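Local coordinates for protein D-ribitol-5-phosphate phosphatase (Bacteroides thetaiotaomicron, PDB 4JB3) that removes the phosphate group from D-ribitol 5-phosphate and D-ribitol 1-phosphate, and can also dephosphorylate the riboflavin precursor 5-amino-6-(5-phospho-D-ribitylamino)uracil, at residues E80-L85 with E96-A101; D176-I179 with H183-P186. All coordinates share one frame; numbering follows the deposited sequence. Where two conformers were deposited one is given.

Contact 1: E80-L85 with E96-A101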
loop_
_atom_site.group_PDB
_atom_site.type_symbol
_atom_site.label_atom_id
_atom_site.label_comp_id
_atom_site.label_asym_id
_atom_site.label_seq_id
_atom_site.Cartn_x
_atom_site.Cartn_y
_atom_site.Cartn_z
ATOM N N GLU A 80 -11.283 12.942 -13.349
ATOM C CA GLU A 80 -12.620 13.133 -12.786
ATOM C C GLU A 80 -12.550 13.471 -11.301
ATOM O O GLU A 80 -13.281 14.332 -10.799
ATOM C CB GLU A 80 -13.481 11.886 -13.014
ATOM C CG GLU A 80 -13.906 11.691 -14.463
ATOM C CD GLU A 80 -14.659 10.394 -14.683
ATOM O OE1 GLU A 80 -14.212 9.345 -14.168
ATOM O OE2 GLU A 80 -15.699 10.423 -15.377
ATOM N N PHE A 81 -11.659 12.793 -10.589
ATOM C CA PHE A 81 -11.457 13.090 -9.180
ATOM C C PHE A 81 -10.947 14.521 -9.000
ATOM O O PHE A 81 -11.415 15.260 -8.129
ATOM C CB PHE A 81 -10.474 12.090 -8.566
ATOM C CG PHE A 81 -10.031 12.458 -7.177
ATOM C CD1 PHE A 81 -10.768 12.065 -6.064
ATOM C CD2 PHE A 81 -8.870 13.200 -6.983
ATOM C CE1 PHE A 81 -10.363 12.426 -4.783
ATOM C CE2 PHE A 81 -8.459 13.553 -5.712
ATOM C CZ PHE A 81 -9.203 13.169 -4.610
ATOM N N ARG A 82 -9.968 14.899 -9.817
ATOM C CA ARG A 82 -9.421 16.253 -9.795
ATOM C C ARG A 82 -10.527 17.296 -9.957
ATOM O O ARG A 82 -10.590 18.284 -9.218
ATOM C CB ARG A 82 -8.408 16.414 -10.930
ATOM C CG ARG A 82 -7.807 17.805 -11.033
ATOM C CD ARG A 82 -7.300 18.057 -12.442
ATOM N NE ARG A 82 -8.357 17.926 -13.440
ATOM C CZ ARG A 82 -9.251 18.875 -13.712
ATOM N NH1 ARG A 82 -9.218 20.035 -13.064
ATOM N NH2 ARG A 82 -10.184 18.670 -14.633
ATOM N N LYS A 83 -11.406 17.063 -10.926
ATOM C CA LYS A 83 -12.533 17.952 -11.170
ATOM C C LYS A 83 -13.458 18.028 -9.949
ATOM O O LYS A 83 -13.816 19.119 -9.493
ATOM C CB LYS A 83 -13.297 17.473 -12.415
ATOM C CG LYS A 83 -14.302 18.461 -12.966
ATOM C CD LYS A 83 -15.660 18.309 -12.321
ATOM C CE LYS A 83 -16.641 19.293 -12.929
ATOM N NZ LYS A 83 -17.882 19.409 -12.121
ATOM N N GLN A 84 -13.867 16.877 -9.428
ATOM C CA GLN A 84 -14.805 16.884 -8.306
ATOM C C GLN A 84 -14.194 17.407 -7.004
ATOM O O GLN A 84 -14.885 18.068 -6.225
ATOM C CB GLN A 84 -15.466 15.511 -8.131
ATOM C CG GLN A 84 -16.371 15.167 -9.315
ATOM C CD GLN A 84 -17.148 13.878 -9.138
ATOM O OE1 GLN A 84 -17.521 13.508 -8.027
ATOM N NE2 GLN A 84 -17.406 13.192 -10.242
ATOM N N LEU A 85 -12.908 17.129 -6.778
ATOM C CA LEU A 85 -12.201 17.707 -5.637
ATOM C C LEU A 85 -12.147 19.226 -5.770
ATOM O O LEU A 85 -12.397 19.953 -4.809
ATOM C CB LEU A 85 -10.795 17.121 -5.523
ATOM C CG LEU A 85 -9.917 17.676 -4.402
ATOM C CD1 LEU A 85 -10.530 17.355 -3.059
ATOM C CD2 LEU A 85 -8.504 17.092 -4.505
ATOM N N GLU A 96 -0.968 18.297 -11.110
ATOM C CA GLU A 96 0.242 18.261 -10.296
ATOM C C GLU A 96 -0.027 18.650 -8.846
ATOM O O GLU A 96 0.528 18.051 -7.935
ATOM C CB GLU A 96 1.350 19.123 -10.893
ATOM C CG GLU A 96 2.684 18.997 -10.156
ATOM C CD GLU A 96 3.273 17.591 -10.207
ATOM O OE1 GLU A 96 2.964 16.828 -11.149
ATOM O OE2 GLU A 96 4.063 17.254 -9.299
ATOM N N GLU A 97 -0.883 19.636 -8.613
ATOM C CA GLU A 97 -1.119 19.984 -7.219
ATOM C C GLU A 97 -1.987 18.937 -6.537
ATOM O O GLU A 97 -1.873 18.734 -5.326
ATOM C CB GLU A 97 -1.685 21.382 -7.074
ATOM C CG GLU A 97 -3.067 21.535 -7.593
ATOM C CD GLU A 97 -3.494 22.984 -7.568
ATOM O OE1 GLU A 97 -4.080 23.450 -8.565
ATOM O OE2 GLU A 97 -3.240 23.662 -6.543
ATOM N N THR A 98 -2.813 18.243 -7.316
ATOM C CA THR A 98 -3.628 17.166 -6.767
ATOM C C THR A 98 -2.724 15.990 -6.395
ATOM O O THR A 98 -2.874 15.393 -5.320
ATOM C CB THR A 98 -4.731 16.750 -7.751
ATOM O OG1 THR A 98 -5.532 17.904 -8.059
ATOM C CG2 THR A 98 -5.622 15.676 -7.128
ATOM N N LYS A 99 -1.774 15.678 -7.273
ATOM C CA LYS A 99 -0.780 14.644 -6.991
ATOM C C LYS A 99 0.012 14.994 -5.738
ATOM O O LYS A 99 0.207 14.139 -4.868
ATOM C CB LYS A 99 0.173 14.461 -8.169
ATOM C CG LYS A 99 1.269 13.418 -7.915
ATOM C CD LYS A 99 2.131 13.234 -9.151
ATOM C CE LYS A 99 3.315 12.332 -8.860
ATOM N NZ LYS A 99 4.089 12.056 -10.101
ATOM N N GLN A 100 0.463 16.244 -5.633
ATOM C CA GLN A 100 1.266 16.633 -4.477
ATOM C C GLN A 100 0.486 16.500 -3.173
ATOM O O GLN A 100 1.061 16.124 -2.142
ATOM C CB GLN A 100 1.859 18.031 -4.651
ATOM C CG GLN A 100 2.939 18.092 -5.729
ATOM C CD GLN A 100 4.022 17.036 -5.546
ATOM O OE1 GLN A 100 4.543 16.845 -4.447
ATOM N NE2 GLN A 100 4.359 16.342 -6.628
ATOM N N ALA A 101 -0.821 16.758 -3.216
ATOM C CA ALA A 101 -1.644 16.566 -2.026
ATOM C C ALA A 101 -1.686 15.095 -1.627
ATOM O O ALA A 101 -1.492 14.758 -0.458
ATOM C CB ALA A 101 -3.049 17.127 -2.227
#
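The F81 ring meets T98 with its edge: the methyl CG2 of T98 lies in the ring plane, 3.8 Å from F81 CE2. On one face sits L85 CB, a turn further along the same helix, 4.2 Å above the ring plane and displaced toward the rim. F68 packs edge-to-face with F81, and the W102 ring meets it at about 45°. T98 turns CG2 anti to its N, which sends this methyl across to the other helix and leaves OG1 beside the backbone N (chi1 -57°). There OG1 is hydrogen-bonded to T94 O, four residues back and just before helix 95-103, and R82 meets it only through its CG, 3.7 Å from T98 OG1. L85 supplies the third contact, its CD2 lying 4.1 Å from T98 CG2 as the two side chains run past each other in opposite directions. The axes of segments 80-85 and 96-101 are nearly perpendicular, at 88°, with a closest approach of 10.6 Å. Both helices belong to the all-helical segment inserted between strands 26-29 and 125-130, as in the C1-type cap of HAD phosphatases. The R82 chain bends at chi3, and its guanidinium leads away from T98: NE forms a salt bridge with D79, while NH1 bonds to the L93 carbonyl in the connection between the helices.

Contact 2: D176-I179 with H183-P186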
loop_
_atom_site.group_PDB
_atom_site.type_symbol
_atom_site.label_atom_id
_atom_site.label_comp_id
_atom_site.label_asym_id
_atom_site.label_seq_id
_atom_site.Cartn_x
_atom_site.Cartn_y
_atom_site.Cartn_z
ATOM N N ASP A 176 -10.126 -11.966 -3.296
ATOM C CA ASP A 176 -10.518 -13.053 -4.187
ATOM C C ASP A 176 -9.876 -12.932 -5.573
ATOM O O ASP A 176 -9.402 -13.930 -6.129
ATOM C CB ASP A 176 -12.041 -13.121 -4.306
ATOM C CG ASP A 176 -12.506 -14.293 -5.134
ATOM O OD1 ASP A 176 -12.378 -15.441 -4.654
ATOM O OD2 ASP A 176 -13.006 -14.065 -6.258
ATOM N N PHE A 177 -9.854 -11.727 -6.130
ATOM C CA PHE A 177 -9.220 -11.540 -7.426
ATOM C C PHE A 177 -7.762 -11.929 -7.344
ATOM O O PHE A 177 -7.252 -12.648 -8.204
ATOM C CB PHE A 177 -9.305 -10.095 -7.910
ATOM C CG PHE A 177 -8.633 -9.880 -9.246
ATOM C CD1 PHE A 177 -7.284 -9.554 -9.326
ATOM C CD2 PHE A 177 -9.351 -10.026 -10.420
ATOM C CE1 PHE A 177 -6.666 -9.377 -10.550
ATOM C CE2 PHE A 177 -8.740 -9.850 -11.650
ATOM C CZ PHE A 177 -7.395 -9.520 -11.712
ATOM N N MET A 178 -7.090 -11.444 -6.308
ATOM C CA MET A 178 -5.665 -11.687 -6.146
ATOM C C MET A 178 -5.375 -13.181 -6.008
ATOM O O MET A 178 -4.442 -13.702 -6.622
ATOM C CB MET A 178 -5.137 -10.897 -4.947
ATOM C CG MET A 178 -3.663 -11.065 -4.709
ATOM S SD MET A 178 -3.310 -12.449 -3.633
ATOM C CE MET A 178 -1.550 -12.591 -3.913
ATOM N N ILE A 179 -6.187 -13.869 -5.214
ATOM C CA ILE A 179 -5.996 -15.297 -5.001
ATOM C C ILE A 179 -6.180 -16.064 -6.302
ATOM O O ILE A 179 -5.393 -16.954 -6.637
ATOM C CB ILE A 179 -6.976 -15.838 -3.942
ATOM C CG1 ILE A 179 -6.616 -15.293 -2.562
ATOM C CG2 ILE A 179 -6.961 -17.359 -3.931
ATOM C CD1 ILE A 179 -7.681 -15.539 -1.518
ATOM N N HIS A 183 -2.854 -17.588 -8.054
ATOM C CA HIS A 183 -2.882 -19.007 -7.672
ATOM C C HIS A 183 -2.223 -19.309 -6.324
ATOM O O HIS A 183 -1.856 -20.453 -6.073
ATOM C CB HIS A 183 -2.249 -19.900 -8.746
ATOM C CG HIS A 183 -2.724 -19.620 -10.138
ATOM N ND1 HIS A 183 -4.060 -19.562 -10.476
ATOM C CD2 HIS A 183 -2.036 -19.413 -11.285
ATOM C CE1 HIS A 183 -4.173 -19.316 -11.770
ATOM N NE2 HIS A 183 -2.960 -19.219 -12.283
ATOM N N VAL A 184 -2.050 -18.317 -5.459
ATOM C CA VAL A 184 -1.495 -18.633 -4.144
ATOM C C VAL A 184 -2.474 -19.468 -3.323
ATOM O O VAL A 184 -3.705 -19.361 -3.480
ATOM C CB VAL A 184 -1.076 -17.380 -3.328
ATOM C CG1 VAL A 184 -0.043 -16.553 -4.092
ATOM C CG2 VAL A 184 -2.289 -16.522 -2.956
ATOM N N ILE A 185 -1.922 -20.316 -2.459
ATOM C CA ILE A 185 -2.721 -20.979 -1.443
ATOM C C ILE A 185 -2.668 -20.071 -0.231
ATOM O O ILE A 185 -1.583 -19.790 0.277
ATOM C CB ILE A 185 -2.116 -22.332 -1.080
ATOM C CG1 ILE A 185 -2.005 -23.209 -2.328
ATOM C CG2 ILE A 185 -2.927 -22.997 0.043
ATOM C CD1 ILE A 185 -3.334 -23.542 -2.972
ATOM N N PRO A 186 -3.829 -19.575 0.227
ATOM C CA PRO A 186 -3.797 -18.627 1.346
ATOM C C PRO A 186 -3.034 -19.114 2.581
ATOM O O PRO A 186 -2.308 -18.309 3.162
ATOM C CB PRO A 186 -5.282 -18.393 1.640
ATOM C CG PRO A 186 -5.929 -18.545 0.290
ATOM C CD PRO A 186 -5.178 -19.694 -0.357
#
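I179 and H183 are joined through their backbones where helix 172-182 ends: H183 N gives a weak hydrogen bond to I179 O, 3.0 Å long but bent to 129°, and H183 then leaves helical geometry with a positive phi of 65°. This is the turn out of the helix of a beta-alpha-beta crossover in the Rossmann-like HAD core, in which the chain runs from strand 158-161 by way of helices 162-165 and 172-182 to the parallel strand 189-192, with strands 125-130 and 26-29 lying between the two in the sheet. The H183 side chain starts away from the helix. V184 N lies 3.8 Å from I179 O, and its hydrogen bond is instead to S182 OG, a hydroxyl that is also hydrogen-bonded to M178 O. One serine thus ties the last turn to the departing chain.

Two apolar pairs close the contact beyond the backbone. On the buried side, M178 bends at chi2 (-89°), which swings its terminal methyl round to V184; M178 CE and V184 CG2 are 4.1 Å apart, and the side chains cross at about a right angle. M178 has a second conformer, so this touch is doubtful. M178 also packs on V28, Y127 and Y160, and V184 on N26 and Y127, placing this side of the turn against the central sheet. The M178 side chain is about 11 Å from that of D30, the probable nucleophile. I179, partly exposed, touches the departing chain with both branches: CG2 lies against the carbonyl of V184, and the extended CG1 arm brings CD1 to 3.9 Å from CG of the P186 ring.

Contact 1 precedes contact 2 along the chain, and its segments close before those of 2 begin. Their centres are 33 Å apart, on opposite sides of the chain's centre, and the nearest atoms are about 20 Å apart, so the two never touch. They share no helix. Contact 1 pairs helices 78-89 and 95-103 of the helical insertion after strand 26-29, whereas contact 2 lies at the end of helix 172-182, against the parallel sheet and leading into strand 189-192. Contact 1 thus probably belongs to the cap and contact 2 to the core, the two parts between which HAD phosphatases generally place their active site.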